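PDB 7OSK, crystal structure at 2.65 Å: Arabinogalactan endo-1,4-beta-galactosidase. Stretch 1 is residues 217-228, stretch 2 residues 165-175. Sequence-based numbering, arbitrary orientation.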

# COMPACT_ATOMS: atom_id res chain seq x y z
N ILE A 217 -12.23 -13.27 4.33
CA ILE A 217 -13.02 -12.95 3.15
C ILE A 217 -14.51 -13.11 3.44
O ILE A 217 -15.32 -12.27 3.04
CB ILE A 217 -12.62 -13.82 1.94
CG1 ILE A 217 -11.18 -13.52 1.55
CG2 ILE A 217 -13.54 -13.55 0.75
CD1 ILE A 217 -10.59 -14.48 0.54
N SER A 218 -14.88 -14.18 4.14
CA SER A 218 -16.28 -14.38 4.51
C SER A 218 -16.79 -13.19 5.31
O SER A 218 -17.95 -12.80 5.18
CB SER A 218 -16.45 -15.66 5.33
OG SER A 218 -16.45 -16.81 4.49
N ALA A 219 -15.92 -12.62 6.14
CA ALA A 219 -16.30 -11.47 6.96
C ALA A 219 -16.58 -10.25 6.09
O ALA A 219 -17.58 -9.57 6.29
CB ALA A 219 -15.21 -11.17 7.97
N VAL A 220 -15.70 -9.99 5.13
CA VAL A 220 -15.83 -8.83 4.26
C VAL A 220 -17.16 -8.86 3.49
O VAL A 220 -17.87 -7.85 3.42
CB VAL A 220 -14.68 -8.75 3.23
CG1 VAL A 220 -14.85 -7.52 2.33
CG2 VAL A 220 -13.34 -8.71 3.94
N LYS A 221 -17.47 -10.02 2.93
CA LYS A 221 -18.64 -10.16 2.06
C LYS A 221 -19.94 -10.07 2.86
O LYS A 221 -20.96 -9.63 2.35
CB LYS A 221 -18.59 -11.50 1.30
CG LYS A 221 -17.22 -11.85 0.70
CD LYS A 221 -17.07 -11.39 -0.74
CE LYS A 221 -17.79 -12.32 -1.71
NZ LYS A 221 -16.85 -13.28 -2.35
N ASP A 222 -19.88 -10.47 4.13
CA ASP A 222 -21.04 -10.42 5.01
C ASP A 222 -21.39 -8.97 5.36
O ASP A 222 -22.56 -8.65 5.62
CB ASP A 222 -20.79 -11.22 6.29
CG ASP A 222 -20.84 -12.72 6.07
OD1 ASP A 222 -21.50 -13.17 5.10
OD2 ASP A 222 -20.22 -13.46 6.86
N VAL A 223 -20.39 -8.10 5.38
CA VAL A 223 -20.62 -6.67 5.57
C VAL A 223 -21.13 -6.08 4.27
O VAL A 223 -22.08 -5.29 4.26
CB VAL A 223 -19.34 -5.93 6.01
CG1 VAL A 223 -19.64 -4.46 6.29
CG2 VAL A 223 -18.73 -6.59 7.25
N ASN A 224 -20.51 -6.48 3.16
CA ASN A 224 -20.90 -6.02 1.84
C ASN A 224 -20.24 -6.89 0.77
O ASN A 224 -19.01 -6.93 0.68
CB ASN A 224 -20.52 -4.54 1.65
CG ASN A 224 -21.06 -3.95 0.37
OD1 ASN A 224 -20.65 -4.34 -0.73
ND2 ASN A 224 -21.98 -3.00 0.50
N PRO A 225 -21.04 -7.58 -0.06
CA PRO A 225 -20.43 -8.53 -1.00
C PRO A 225 -19.90 -7.87 -2.28
O PRO A 225 -19.46 -8.58 -3.18
CB PRO A 225 -21.58 -9.50 -1.32
CG PRO A 225 -22.85 -8.86 -0.72
CD PRO A 225 -22.49 -7.48 -0.30
N ASN A 226 -19.94 -6.54 -2.34
CA ASN A 226 -19.45 -5.80 -3.50
C ASN A 226 -18.09 -5.17 -3.19
O ASN A 226 -17.45 -4.57 -4.05
CB ASN A 226 -20.46 -4.74 -3.93
CG ASN A 226 -20.05 -4.01 -5.20
OD1 ASN A 226 -20.10 -4.57 -6.30
ND2 ASN A 226 -19.65 -2.75 -5.06
N ILE A 227 -17.65 -5.32 -1.94
CA ILE A 227 -16.27 -5.00 -1.58
C ILE A 227 -15.37 -5.99 -2.30
O ILE A 227 -15.63 -7.19 -2.29
CB ILE A 227 -16.03 -5.07 -0.06
CG1 ILE A 227 -16.92 -4.05 0.66
CG2 ILE A 227 -14.57 -4.82 0.27
CD1 ILE A 227 -16.97 -4.24 2.16
N LYS A 228 -14.31 -5.49 -2.93
CA LYS A 228 -13.42 -6.34 -3.71
C LYS A 228 -12.22 -6.80 -2.90
O LYS A 228 -11.62 -6.02 -2.16
CB LYS A 228 -12.97 -5.61 -4.98
CG LYS A 228 -14.08 -5.52 -6.03
CD LYS A 228 -14.00 -4.26 -6.89
CE LYS A 228 -14.23 -2.98 -6.08
NZ LYS A 228 -15.65 -2.54 -6.09
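Stretch 2, residues 165-175: VYNWTYNALKY

Two helices pack most closely where a small residue lets one backbone approach the other, and this pair from an arabinogalactan endo-1,4-beta-galactosidase illustrates the principle well. Stretch 2 is helical throughout, from V165 to Y175, and belongs to a longer helix that extends beyond it at both ends. It lies on the helix of stretch 1, which runs to V223. The two run in broadly the same direction, with a signed crossing angle of -32°, and their axes approach to 8.0 Å. Residues that touch are at least 47 positions apart in sequence, so the contact is tertiary rather than local.

The backbones come nearest at A219 and Y170, whose CA atoms are 4.8 Å apart. A methyl group is all that A219 places between the helices, and it points toward stretch 2. There it meets main chain as well as side chains: A219 CB lies 3.3 Å from Y166 O and 3.7 Å from Y170 N. That carbonyl and that amide are themselves joined by a helical hydrogen bond, Y170 N to Y166 O at 2.9 Å, so the methyl rests against a turn whose polar groups are already paired.

Apolar contacts spread out from this point. A219 CB also touches T169 CB at 3.6 Å and Y166 CD1 at 3.6 Å. One turn further along stretch 2, L173 points toward stretch 1 in an m,t rotamer, and its CD1 sits 3.7 Å from V220 CG2. V223 has the largest area covered on its side of the contact; its CG2 packs 3.6 Å from Y170 CD1 and 4.0 Å from L173 CB. Beyond the helix, a type I turn from N224 to I227 brings the chain round so that I227 again points toward stretch 2, and I227 CD1 reaches L173 CD1 at 4.5 Å. L173 thus receives side chains from both the helix and the segment that follows it.

The polar contribution is a single hydrogen bond at the margin. The CA-to-CB bond of Y166 points sideways, but the end of its side chain comes nearer to stretch 1, and Y166 OH donates to D222 OD2 at 2.8 Å. The carboxylate meets the tyrosine ring at its edge, near the ring plane, as expected for a phenolic hydroxyl directed at an acceptor. The ring spans the distance from A219 to D222, almost one helical turn, and so links the close-packed centre to the exposed margin.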

# COMPACT_ATOMS: atom_id res chain seq x y z
N VAL A 165 -10.26 -13.88 13.29
CA VAL A 165 -10.09 -13.13 12.05
C VAL A 165 -11.44 -12.74 11.47
O VAL A 165 -11.59 -11.65 10.91
CB VAL A 165 -9.28 -13.91 10.99
CG1 VAL A 165 -7.83 -14.02 11.41
CG2 VAL A 165 -9.88 -15.29 10.76
N TYR A 166 -12.43 -13.62 11.61
CA TYR A 166 -13.76 -13.33 11.08
C TYR A 166 -14.43 -12.22 11.87
O TYR A 166 -14.85 -11.21 11.30
CB TYR A 166 -14.64 -14.59 11.10
CG TYR A 166 -16.07 -14.29 10.71
CD1 TYR A 166 -16.44 -14.22 9.37
CD2 TYR A 166 -17.04 -14.07 11.67
CE1 TYR A 166 -17.75 -13.94 9.01
CE2 TYR A 166 -18.35 -13.80 11.32
CZ TYR A 166 -18.70 -13.73 9.98
OH TYR A 166 -20.00 -13.46 9.63
N ASN A 167 -14.53 -12.42 13.18
CA ASN A 167 -15.24 -11.48 14.04
C ASN A 167 -14.59 -10.11 14.09
O ASN A 167 -15.27 -9.09 14.22
CB ASN A 167 -15.35 -12.05 15.46
CG ASN A 167 -16.24 -11.21 16.34
OD1 ASN A 167 -15.76 -10.37 17.11
ND2 ASN A 167 -17.55 -11.42 16.24
N TRP A 168 -13.26 -10.07 14.00
CA TRP A 168 -12.54 -8.80 14.02
C TRP A 168 -12.72 -8.07 12.70
O TRP A 168 -12.98 -6.87 12.68
CB TRP A 168 -11.06 -9.02 14.31
CG TRP A 168 -10.31 -7.73 14.42
CD1 TRP A 168 -10.15 -6.96 15.53
CD2 TRP A 168 -9.62 -7.04 13.36
NE1 TRP A 168 -9.41 -5.84 15.24
CE2 TRP A 168 -9.07 -5.87 13.92
CE3 TRP A 168 -9.41 -7.31 12.01
CZ2 TRP A 168 -8.32 -4.96 13.16
CZ3 TRP A 168 -8.67 -6.41 11.26
CH2 TRP A 168 -8.13 -5.25 11.84
N THR A 169 -12.58 -8.80 11.59
CA THR A 169 -12.74 -8.22 10.26
C THR A 169 -14.15 -7.69 10.07
O THR A 169 -14.36 -6.61 9.51
CB THR A 169 -12.43 -9.24 9.16
OG1 THR A 169 -11.10 -9.74 9.32
CG2 THR A 169 -12.56 -8.60 7.78
N TYR A 170 -15.13 -8.47 10.53
CA TYR A 170 -16.53 -8.09 10.41
C TYR A 170 -16.77 -6.79 11.16
O TYR A 170 -17.25 -5.81 10.58
CB TYR A 170 -17.44 -9.19 10.94
CG TYR A 170 -18.91 -8.83 10.91
CD1 TYR A 170 -19.65 -8.97 9.74
CD2 TYR A 170 -19.56 -8.35 12.04
CE1 TYR A 170 -20.99 -8.64 9.70
CE2 TYR A 170 -20.89 -8.01 12.01
CZ TYR A 170 -21.61 -8.16 10.83
OH TYR A 170 -22.94 -7.83 10.80
N ASN A 171 -16.44 -6.78 12.44
CA ASN A 171 -16.61 -5.60 13.28
C ASN A 171 -15.74 -4.44 12.81
O ASN A 171 -16.14 -3.28 12.92
CB ASN A 171 -16.29 -5.94 14.73
CG ASN A 171 -17.38 -6.74 15.41
OD1 ASN A 171 -18.57 -6.51 15.18
ND2 ASN A 171 -16.99 -7.70 16.24
N ALA A 172 -14.56 -4.75 12.28
CA ALA A 172 -13.68 -3.72 11.74
C ALA A 172 -14.37 -2.98 10.60
O ALA A 172 -14.48 -1.76 10.63
CB ALA A 172 -12.37 -4.32 11.26
N LEU A 173 -14.84 -3.72 9.60
CA LEU A 173 -15.50 -3.11 8.45
C LEU A 173 -16.87 -2.53 8.82
O LEU A 173 -17.32 -1.57 8.21
CB LEU A 173 -15.64 -4.12 7.31
CG LEU A 173 -14.31 -4.59 6.70
CD1 LEU A 173 -14.56 -5.66 5.65
CD2 LEU A 173 -13.54 -3.43 6.09
N LYS A 174 -17.52 -3.12 9.82
CA LYS A 174 -18.77 -2.57 10.33
C LYS A 174 -18.52 -1.22 10.99
O LYS A 174 -19.38 -0.34 10.98
CB LYS A 174 -19.43 -3.52 11.33
CG LYS A 174 -20.57 -4.36 10.75
CD LYS A 174 -21.75 -3.49 10.35
CE LYS A 174 -22.90 -4.32 9.80
NZ LYS A 174 -23.94 -3.47 9.18
N TYR A 175 -17.33 -1.06 11.57
CA TYR A 175 -16.94 0.20 12.19
C TYR A 175 -16.74 1.28 11.13
O TYR A 175 -17.21 2.41 11.28
CB TYR A 175 -15.66 0.02 13.03
CG TYR A 175 -15.10 1.29 13.62
CD1 TYR A 175 -14.20 2.07 12.91
CD2 TYR A 175 -15.45 1.70 14.90
CE1 TYR A 175 -13.67 3.23 13.45
CE2 TYR A 175 -14.93 2.86 15.44
CZ TYR A 175 -14.04 3.62 14.71
OH TYR A 175 -13.52 4.78 15.25